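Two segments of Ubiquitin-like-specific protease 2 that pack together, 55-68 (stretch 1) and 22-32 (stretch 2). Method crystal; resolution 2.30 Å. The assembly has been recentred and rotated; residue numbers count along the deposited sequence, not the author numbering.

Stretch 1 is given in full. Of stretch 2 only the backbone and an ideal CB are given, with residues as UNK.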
# COMPACT_ATOMS: atom_id res chain seq x y z
N ASP A 55 6.54 -1.01 -3.44
CA ASP A 55 5.74 -2.21 -3.70
C ASP A 55 6.29 -3.42 -2.95
O ASP A 55 5.52 -4.26 -2.47
CB ASP A 55 5.62 -2.49 -5.21
CG ASP A 55 4.76 -1.45 -5.94
OD1 ASP A 55 3.77 -0.99 -5.36
OD2 ASP A 55 5.07 -1.09 -7.09
N PHE A 56 7.61 -3.52 -2.80
CA PHE A 56 8.16 -4.61 -2.01
C PHE A 56 7.66 -4.56 -0.57
O PHE A 56 7.21 -5.57 -0.02
CB PHE A 56 9.68 -4.61 -2.03
CG PHE A 56 10.27 -5.61 -1.08
CD1 PHE A 56 10.27 -6.96 -1.41
CD2 PHE A 56 10.78 -5.23 0.15
CE1 PHE A 56 10.81 -7.89 -0.54
CE2 PHE A 56 11.30 -6.16 1.02
CZ PHE A 56 11.32 -7.50 0.67
N PHE A 57 7.74 -3.39 0.06
CA PHE A 57 7.44 -3.32 1.48
C PHE A 57 5.95 -3.37 1.79
O PHE A 57 5.56 -3.92 2.82
CB PHE A 57 8.06 -2.06 2.08
CG PHE A 57 9.44 -2.27 2.58
CD1 PHE A 57 9.68 -3.19 3.60
CD2 PHE A 57 10.51 -1.56 2.06
CE1 PHE A 57 10.97 -3.39 4.09
CE2 PHE A 57 11.80 -1.76 2.55
CZ PHE A 57 12.03 -2.67 3.57
N THR A 58 5.09 -2.82 0.93
CA THR A 58 3.66 -3.01 1.16
C THR A 58 3.33 -4.50 1.12
O THR A 58 2.63 -5.01 1.99
CB THR A 58 2.83 -2.23 0.14
OG1 THR A 58 3.09 -2.73 -1.18
CG2 THR A 58 3.15 -0.74 0.20
N LYS A 59 3.87 -5.20 0.12
CA LYS A 59 3.75 -6.65 0.08
C LYS A 59 4.36 -7.29 1.33
O LYS A 59 3.74 -8.16 1.96
CB LYS A 59 4.43 -7.18 -1.18
CG LYS A 59 4.38 -8.68 -1.35
CD LYS A 59 3.01 -9.12 -1.77
CE LYS A 59 3.03 -10.56 -2.32
NZ LYS A 59 1.67 -11.18 -2.28
N PHE A 60 5.56 -6.85 1.70
CA PHE A 60 6.25 -7.45 2.84
C PHE A 60 5.42 -7.36 4.12
O PHE A 60 5.22 -8.37 4.81
CB PHE A 60 7.61 -6.77 3.01
CG PHE A 60 8.45 -7.37 4.10
CD1 PHE A 60 9.21 -8.51 3.86
CD2 PHE A 60 8.48 -6.79 5.36
CE1 PHE A 60 9.98 -9.06 4.86
CE2 PHE A 60 9.25 -7.35 6.37
CZ PHE A 60 10.01 -8.48 6.12
N TYR A 61 4.90 -6.18 4.44
CA TYR A 61 4.19 -6.01 5.71
C TYR A 61 2.78 -6.58 5.69
O TYR A 61 2.25 -6.91 6.76
CB TYR A 61 4.17 -4.54 6.12
CG TYR A 61 5.54 -4.08 6.56
CD1 TYR A 61 6.20 -4.73 7.60
CD2 TYR A 61 6.20 -3.04 5.91
CE1 TYR A 61 7.47 -4.33 7.99
CE2 TYR A 61 7.47 -2.64 6.29
CZ TYR A 61 8.09 -3.29 7.33
OH TYR A 61 9.34 -2.88 7.73
N ILE A 62 2.17 -6.74 4.52
CA ILE A 62 0.87 -7.40 4.48
C ILE A 62 1.03 -8.91 4.63
O ILE A 62 0.24 -9.57 5.31
CB ILE A 62 0.12 -7.02 3.20
CG1 ILE A 62 -0.32 -5.55 3.29
CG2 ILE A 62 -1.08 -7.92 3.00
CD1 ILE A 62 -1.01 -5.04 2.05
N GLU A 63 2.08 -9.47 4.03
CA GLU A 63 2.38 -10.88 4.22
C GLU A 63 2.70 -11.17 5.68
O GLU A 63 2.31 -12.22 6.21
CB GLU A 63 3.53 -11.29 3.31
CG GLU A 63 3.16 -11.32 1.84
CD GLU A 63 2.29 -12.52 1.48
OE1 GLU A 63 2.49 -13.60 2.09
OE2 GLU A 63 1.41 -12.39 0.59
N SER A 64 3.41 -10.26 6.34
CA SER A 64 3.67 -10.44 7.77
C SER A 64 2.37 -10.50 8.54
O SER A 64 2.20 -11.34 9.44
CB SER A 64 4.55 -9.29 8.28
OG SER A 64 4.54 -9.23 9.69
N SER A 65 1.42 -9.62 8.20
CA SER A 65 0.11 -9.63 8.83
C SER A 65 -0.61 -10.95 8.58
O SER A 65 -1.29 -11.48 9.47
CB SER A 65 -0.72 -8.46 8.31
OG SER A 65 -2.05 -8.52 8.77
N ILE A 66 -0.47 -11.51 7.37
CA ILE A 66 -1.09 -12.80 7.09
C ILE A 66 -0.40 -13.90 7.89
O ILE A 66 -1.07 -14.79 8.43
CB ILE A 66 -1.08 -13.08 5.58
CG1 ILE A 66 -2.01 -12.09 4.85
CG2 ILE A 66 -1.44 -14.57 5.29
CD1 ILE A 66 -1.90 -12.08 3.35
N GLU A 67 0.94 -13.86 7.98
CA GLU A 67 1.67 -14.88 8.73
C GLU A 67 1.22 -14.92 10.19
O GLU A 67 1.14 -16.00 10.79
CB GLU A 67 3.18 -14.63 8.67
CG GLU A 67 3.80 -14.67 7.29
CD GLU A 67 5.28 -14.26 7.32
OE1 GLU A 67 5.69 -13.37 6.54
OE2 GLU A 67 6.04 -14.83 8.15
N LYS A 68 0.96 -13.76 10.78
CA LYS A 68 0.57 -13.70 12.18
C LYS A 68 -0.91 -13.99 12.40
O LYS A 68 -1.37 -13.90 13.54
CB LYS A 68 0.92 -12.33 12.75
CG LYS A 68 2.40 -11.98 12.67
CD LYS A 68 2.70 -10.72 13.47
CE LYS A 68 4.20 -10.49 13.60
NZ LYS A 68 4.83 -10.14 12.29
N UNK A 22 21.80 -8.46 -6.00
CA UNK A 22 20.48 -7.94 -5.70
C UNK A 22 19.71 -8.92 -4.84
O UNK A 22 19.83 -10.14 -4.99
CB UNK A 22 19.71 -7.64 -6.99
N UNK A 23 18.91 -8.39 -3.92
CA UNK A 23 18.03 -9.23 -3.13
C UNK A 23 16.95 -9.84 -4.01
O UNK A 23 16.27 -9.15 -4.77
CB UNK A 23 17.40 -8.43 -1.99
N UNK A 24 16.79 -11.15 -3.90
CA UNK A 24 15.69 -11.87 -4.53
C UNK A 24 14.87 -12.51 -3.42
O UNK A 24 15.35 -13.41 -2.73
CB UNK A 24 16.19 -12.92 -5.53
N UNK A 25 13.65 -12.03 -3.22
CA UNK A 25 12.84 -12.45 -2.09
C UNK A 25 11.60 -13.18 -2.59
O UNK A 25 10.91 -12.69 -3.50
CB UNK A 25 12.45 -11.25 -1.22
N UNK A 26 11.30 -14.33 -1.98
CA UNK A 26 10.19 -15.20 -2.36
C UNK A 26 9.14 -15.17 -1.26
O UNK A 26 9.41 -15.58 -0.13
CB UNK A 26 10.67 -16.63 -2.61
N UNK A 27 7.93 -14.72 -1.59
CA UNK A 27 6.83 -14.70 -0.63
C UNK A 27 6.04 -16.01 -0.68
O UNK A 27 6.15 -16.81 -1.62
CB UNK A 27 5.91 -13.51 -0.91
N UNK A 28 5.21 -16.23 0.35
CA UNK A 28 4.52 -17.51 0.50
C UNK A 28 3.44 -17.74 -0.56
O UNK A 28 2.99 -18.87 -0.72
CB UNK A 28 3.89 -17.59 1.89
N UNK A 29 3.01 -16.70 -1.27
CA UNK A 29 2.10 -16.88 -2.39
C UNK A 29 2.83 -17.20 -3.70
O UNK A 29 2.23 -17.13 -4.77
CB UNK A 29 1.25 -15.62 -2.57
N UNK A 30 4.12 -17.54 -3.63
CA UNK A 30 4.91 -17.84 -4.81
C UNK A 30 5.47 -16.65 -5.56
O UNK A 30 6.24 -16.85 -6.51
CB UNK A 30 4.06 -18.66 -5.78
N UNK A 31 5.11 -15.42 -5.19
CA UNK A 31 5.61 -14.25 -5.91
C UNK A 31 7.05 -13.93 -5.50
O UNK A 31 7.47 -14.17 -4.36
CB UNK A 31 4.71 -13.04 -5.65
N UNK A 32 7.80 -13.36 -6.44
CA UNK A 32 9.22 -13.13 -6.28
C UNK A 32 9.54 -11.67 -6.60
O UNK A 32 9.04 -11.12 -7.58
CB UNK A 32 10.03 -14.08 -7.17

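Position 22 has nothing of stretch 1 within 5.5 Å of its ideal CB, so the choice is open; it is Ser22. At 23, phi/psi of -67/130 suit an extended chain and CA-to-CB points toward the helix, but the CB is still too far to touch it. A long apolar side chain could bridge the gap to the Phe56 ring. Leu23 does so lightly, its CD2 lying 4.5 Å from Phe56 CZ. At 24 CA-to-CB points away; it is Cys24.

Position 25 points toward the helix, and its ideal CB is 3.8 Å from Phe56 CE1, with the Phe60 ring further along. An apolar or aromatic side chain would suit. The residue is Tyr25: the edge of Phe56 is directed at the face of its ring in an offset arrangement, centroids 5.8 Å apart and planes at 88°, while Tyr25 OH lies at the edge of the other ring, 4.0 Å from Phe60 CE1. Position 26 is out of reach; it is Lys26.

Position 27 points toward the helix, its CB 4.4 Å from both Lys59 CE and Glu63 CD. Beyond lie the aliphatic part of Lys59 and the rings of Phe56 and Phe60, a setting for a large apolar or aromatic group. Phe27, at chi1 -70° (m), has more of its surface covered by the helix than any other residue of stretch 2, 100 Å². Lys59 CG sits over one face of its ring, 3.7 Å from the centroid, a CH-pi contact, and Phe27 CZ reaches to 3.7 Å from Phe56 CE1.

At 28 the CB points sideways, 4.2 Å from Glu63 OE1; a small or polar residue is plausible in this turn. It is Asn28.

Position 29 has Lys59 NZ and Glu63 OE2 each 4.5 Å from its CB. The amine favours an acid or another acceptor, although the carboxylate counts against an acid. Asp29 answers the amine: Lys59 NZ donates to Asp29 OD2 at a very short 2.4 Å, within a salt bridge. The same NZ also bridges to Glu63 OE2 at 3.1 Å, placing the cation beside two carboxylates whose oxygens, Asp29 OD2 and Glu63 OE2, are 3.9 Å apart.

At 30, phi/psi of 82/-7 would jam a CB against the preceding carbonyl O, which calls for glycine: Gly30, closing a type I turn begun at Phe27.

Position 31 points toward Lys59 CE, 4.5 Å from the CB, where a small polar group fits. Ser31 OG lies 3.3 Å from Lys59 CE and donates to Asp29 OD1 at 2.5 Å. Position 32 is out of reach; it is Ser32.

Stretch 2 (22-32) SLCYKFNDGSS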
# COMPACT_ATOMS: atom_id res chain seq x y z
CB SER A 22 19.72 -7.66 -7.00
OG SER A 22 20.48 -6.82 -7.85
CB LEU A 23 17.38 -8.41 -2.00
CG LEU A 23 16.24 -9.09 -1.26
CD1 LEU A 23 16.70 -10.39 -0.60
CD2 LEU A 23 15.64 -8.12 -0.24
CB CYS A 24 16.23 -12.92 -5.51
SG CYS A 24 14.96 -13.70 -6.47
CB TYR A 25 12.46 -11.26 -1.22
CG TYR A 25 11.96 -11.67 0.14
CD1 TYR A 25 10.60 -11.80 0.40
CD2 TYR A 25 12.85 -11.95 1.16
CE1 TYR A 25 10.15 -12.19 1.65
CE2 TYR A 25 12.42 -12.34 2.41
CZ TYR A 25 11.07 -12.45 2.65
OH TYR A 25 10.67 -12.84 3.90
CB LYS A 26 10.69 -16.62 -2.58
CG LYS A 26 11.75 -17.06 -1.55
CD LYS A 26 12.14 -18.54 -1.70
CE LYS A 26 13.29 -18.94 -0.76
NZ LYS A 26 14.64 -18.49 -1.23
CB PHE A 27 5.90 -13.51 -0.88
CG PHE A 27 6.52 -12.19 -0.53
CD1 PHE A 27 6.71 -11.84 0.79
CD2 PHE A 27 6.89 -11.30 -1.52
CE1 PHE A 27 7.27 -10.63 1.12
CE2 PHE A 27 7.45 -10.09 -1.20
CZ PHE A 27 7.64 -9.75 0.13
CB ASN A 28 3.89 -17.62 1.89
CG ASN A 28 4.93 -17.70 3.00
OD1 ASN A 28 4.88 -16.94 3.97
ND2 ASN A 28 5.88 -18.62 2.86
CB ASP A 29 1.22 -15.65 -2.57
CG ASP A 29 2.02 -14.40 -2.94
OD1 ASP A 29 3.27 -14.49 -2.99
OD2 ASP A 29 1.40 -13.35 -3.20
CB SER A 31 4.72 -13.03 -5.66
OG SER A 31 4.54 -12.79 -4.28
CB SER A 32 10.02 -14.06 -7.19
OG SER A 32 11.41 -13.93 -6.97
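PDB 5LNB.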